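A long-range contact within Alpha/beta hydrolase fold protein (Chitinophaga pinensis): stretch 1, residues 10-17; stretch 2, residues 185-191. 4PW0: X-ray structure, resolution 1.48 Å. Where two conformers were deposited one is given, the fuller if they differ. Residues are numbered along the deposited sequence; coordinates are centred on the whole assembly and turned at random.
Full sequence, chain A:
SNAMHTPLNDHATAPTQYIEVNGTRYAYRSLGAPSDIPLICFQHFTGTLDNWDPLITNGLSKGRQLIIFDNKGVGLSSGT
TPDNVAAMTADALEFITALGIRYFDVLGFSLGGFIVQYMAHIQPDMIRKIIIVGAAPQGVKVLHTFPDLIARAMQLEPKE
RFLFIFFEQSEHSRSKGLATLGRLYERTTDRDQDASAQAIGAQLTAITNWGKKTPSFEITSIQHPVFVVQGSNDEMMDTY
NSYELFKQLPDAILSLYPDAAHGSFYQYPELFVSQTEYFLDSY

Stretch 1 10-17: DHATAPTQ
Stretch 2 (185-191) YERTTDR

Two segments, at least 171 residues apart in sequence wherever they touch, meet here and bury 375 Å² in total. Residues 10-14 form a compact turn. Its phi/psi values are -102/-178 at Asp 10, -58/-43 at His 11, -70/-31 at Ala 12, -106/-15 at Thr 13 and -64/127 at Ala 14. Ala 14 N donates to Asp 10 O at 2.9 Å. The Asp 10 side chain (chi1 p) braces the turn: Asp 10 OD1 accepts from Thr 13 N at 3.0 Å and from Thr 13 OG1 at 2.7 Å. After the turn the chain is extended, with -73/150 at Pro 15, -72/123 at Thr 16 and -108/161 at Gln 17. The register is set by Ala 12 and Arg 187, with CA atoms 4.8 Å apart, and by Thr 16 and Asp 190, at 7.0 Å between CA atoms. The two stretches therefore advance in the same sense.

Stretch 2 begins with Tyr 185 (-80/-17, chi1 t), which is out of reach of stretch 1. Glu 186 (-63/-34, chi1 t) points its CA-to-CB bond sideways, but its end comes nearer. Glu 186 OE1 lies 3.9 Å from Ala 12 CB. A water bridges the pair, donating to Glu 186 OE1 at 3.1 Å and accepting from Ala 12 N at 2.9 Å.

Arg 187 (-75/110) is the centre of the contact and has the largest covered area, 100 Å². Chi1 is t, chi2 is 91°, and chi3 and chi4 are near 180°, so the chain bends once and then runs out extended. Arg 187 NH1 donates to His 11 O at 2.8 Å and to Ala 14 O at 2.8 Å. Arg 187 NH2 also donates to Ala 14 O, at 3.0 Å, so this carbonyl receives both terminal nitrogens. His 11 O and Ala 14 O lie at the guanidinium edge, near its plane. Ala 12 O sits over one face instead. Ala 12 O is 3.3 Å from Arg 187 NH1, but the angle is too poor for a hydrogen bond.

Thr 188 (-98/-28, chi1 p) and Thr 189 (-126/141, chi1 m) make no direct contact. Thr 188 OG1 and Thr 189 OG1 are hydrogen-bonded at 2.8 Å. Two waters link Ala 12 O to the Thr 189 backbone. Each water donates to Ala 12 O at 2.8 Å; one also donates to Thr 189 O at 2.9 Å, and the other accepts from Thr 189 N at 3.0 Å.

Asp 190 has positive phi (58/51) and chi1 t, and its CA-to-CB bond points toward stretch 1. Asp 190 OD2 accepts from Thr 16 N at 2.9 Å, nearly straight at 176°. Thr 16 OG1 (chi1 m) adds a weak bond to Asp 190 OD2 at 3.5 Å. Arg 187 NH2 donates to Asp 190 O at 2.9 Å and forms a salt bridge with Asp 190 OD2 at 3.4 Å. The CA-to-CB bond of Arg 191 (-78/157, chi1 -82°) points away from stretch 1. Arg 191 NH1 donates to Arg 187 O at a very short 2.4 Å.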

# COMPACT_ATOMS: atom_id res chain seq x y z
N ASP A 10 23.40 -5.44 14.68
CA ASP A 10 22.06 -5.83 14.34
C ASP A 10 21.20 -5.88 15.58
O ASP A 10 21.61 -5.51 16.68
CB ASP A 10 22.06 -7.15 13.55
CG ASP A 10 22.38 -8.35 14.39
OD1 ASP A 10 22.74 -8.18 15.56
OD2 ASP A 10 22.29 -9.51 13.86
N HIS A 11 19.93 -6.27 15.40
CA HIS A 11 19.03 -6.23 16.52
C HIS A 11 19.51 -7.07 17.70
O HIS A 11 19.43 -6.69 18.87
CB HIS A 11 17.65 -6.69 16.07
CG HIS A 11 16.62 -6.47 17.12
ND1 HIS A 11 15.90 -5.27 17.24
CD2 HIS A 11 16.26 -7.25 18.15
CE1 HIS A 11 15.15 -5.36 18.32
NE2 HIS A 11 15.31 -6.56 18.86
N ALA A 12 20.02 -8.28 17.43
CA ALA A 12 20.43 -9.16 18.50
C ALA A 12 21.68 -8.66 19.23
O ALA A 12 21.80 -8.91 20.41
CB ALA A 12 20.71 -10.54 17.92
N THR A 13 22.58 -7.95 18.52
CA THR A 13 23.89 -7.62 19.08
C THR A 13 24.07 -6.17 19.52
O THR A 13 25.00 -5.88 20.28
CB THR A 13 25.01 -8.00 18.10
OG1 THR A 13 24.93 -7.22 16.91
CG2 THR A 13 24.95 -9.45 17.75
N ALA A 14 23.18 -5.26 19.11
CA ALA A 14 23.37 -3.85 19.45
C ALA A 14 23.29 -3.68 20.99
O ALA A 14 22.33 -4.08 21.61
CB ALA A 14 22.32 -2.99 18.76
N PRO A 15 24.32 -3.04 21.63
CA PRO A 15 24.25 -2.93 23.06
C PRO A 15 23.21 -1.91 23.46
O PRO A 15 22.99 -0.93 22.73
CB PRO A 15 25.64 -2.42 23.45
CG PRO A 15 26.15 -1.77 22.24
CD PRO A 15 25.59 -2.57 21.09
N THR A 16 22.62 -2.13 24.63
CA THR A 16 21.79 -1.12 25.23
C THR A 16 22.71 0.01 25.73
O THR A 16 23.64 -0.22 26.49
CB THR A 16 20.89 -1.73 26.30
OG1 THR A 16 20.16 -2.84 25.73
CG2 THR A 16 19.94 -0.68 26.86
N GLN A 17 22.44 1.21 25.24
CA GLN A 17 23.16 2.42 25.59
C GLN A 17 22.28 3.31 26.46
O GLN A 17 21.05 3.13 26.52
CB GLN A 17 23.63 3.16 24.36
CG GLN A 17 24.55 2.32 23.49
CD GLN A 17 25.12 3.09 22.31
OE1 GLN A 17 24.77 2.84 21.14
NE2 GLN A 17 25.96 4.05 22.61
N TYR A 185 12.11 -13.90 20.49
CA TYR A 185 13.04 -14.75 21.27
C TYR A 185 14.51 -14.58 20.88
O TYR A 185 15.43 -15.04 21.62
CB TYR A 185 12.60 -16.19 21.19
CG TYR A 185 13.08 -17.25 22.22
CD1 TYR A 185 12.77 -17.13 23.57
CD2 TYR A 185 13.72 -18.41 21.81
CE1 TYR A 185 13.13 -18.13 24.49
CE2 TYR A 185 14.08 -19.41 22.71
CZ TYR A 185 13.82 -19.25 24.04
OH TYR A 185 14.16 -20.26 24.97
N GLU A 186 14.73 -14.01 19.73
CA GLU A 186 16.05 -13.94 19.13
C GLU A 186 17.04 -13.15 19.96
O GLU A 186 18.23 -13.54 19.98
CB GLU A 186 16.02 -13.39 17.71
CG GLU A 186 17.34 -13.65 16.97
CD GLU A 186 17.80 -12.58 16.07
OE1 GLU A 186 17.34 -11.45 16.17
OE2 GLU A 186 18.66 -12.88 15.24
N ARG A 187 16.58 -12.10 20.66
CA ARG A 187 17.46 -11.32 21.52
C ARG A 187 17.70 -12.15 22.73
O ARG A 187 16.82 -12.29 23.62
CB ARG A 187 16.84 -9.95 21.87
CG ARG A 187 17.62 -9.04 22.80
CD ARG A 187 18.56 -8.09 22.10
NE ARG A 187 19.38 -7.36 23.06
CZ ARG A 187 20.24 -6.41 22.70
NH1 ARG A 187 20.40 -6.08 21.43
NH2 ARG A 187 20.92 -5.78 23.63
N THR A 188 18.94 -12.64 22.84
CA THR A 188 19.29 -13.53 23.96
C THR A 188 19.98 -12.83 25.13
O THR A 188 19.90 -13.23 26.28
CB THR A 188 20.24 -14.63 23.50
OG1 THR A 188 21.44 -14.06 22.97
CG2 THR A 188 19.58 -15.47 22.44
N THR A 189 20.67 -11.76 24.80
CA THR A 189 21.62 -11.17 25.69
C THR A 189 21.34 -9.67 25.93
O THR A 189 21.01 -8.96 24.95
CB THR A 189 22.99 -11.40 25.06
OG1 THR A 189 23.13 -12.82 24.82
CG2 THR A 189 24.07 -10.90 25.95
N ASP A 190 21.51 -9.17 27.15
CA ASP A 190 21.38 -7.71 27.43
C ASP A 190 19.99 -7.25 27.02
O ASP A 190 19.81 -6.30 26.27
CB ASP A 190 22.48 -6.94 26.65
CG ASP A 190 22.58 -5.43 26.95
OD1 ASP A 190 22.21 -5.00 28.06
OD2 ASP A 190 23.12 -4.67 26.04
N ARG A 191 19.00 -7.99 27.51
CA ARG A 191 17.59 -7.69 27.23
C ARG A 191 17.12 -6.54 28.09
O ARG A 191 17.72 -6.23 29.12
CB ARG A 191 16.73 -8.97 27.41
CG ARG A 191 16.72 -9.94 26.20
CD ARG A 191 15.66 -11.08 26.24
NE ARG A 191 14.31 -10.75 25.68
CZ ARG A 191 13.81 -11.10 24.48
NH1 ARG A 191 14.43 -11.90 23.64
NH2 ARG A 191 12.56 -10.71 24.12
O HOH W 1 23.02 -8.38 22.88
O HOH W 2 19.52 -9.63 14.89
O HOH W 3 21.19 -11.20 21.87
O HOH W 4 23.21 -2.63 28.98
O HOH W 5 24.85 -2.39 27.31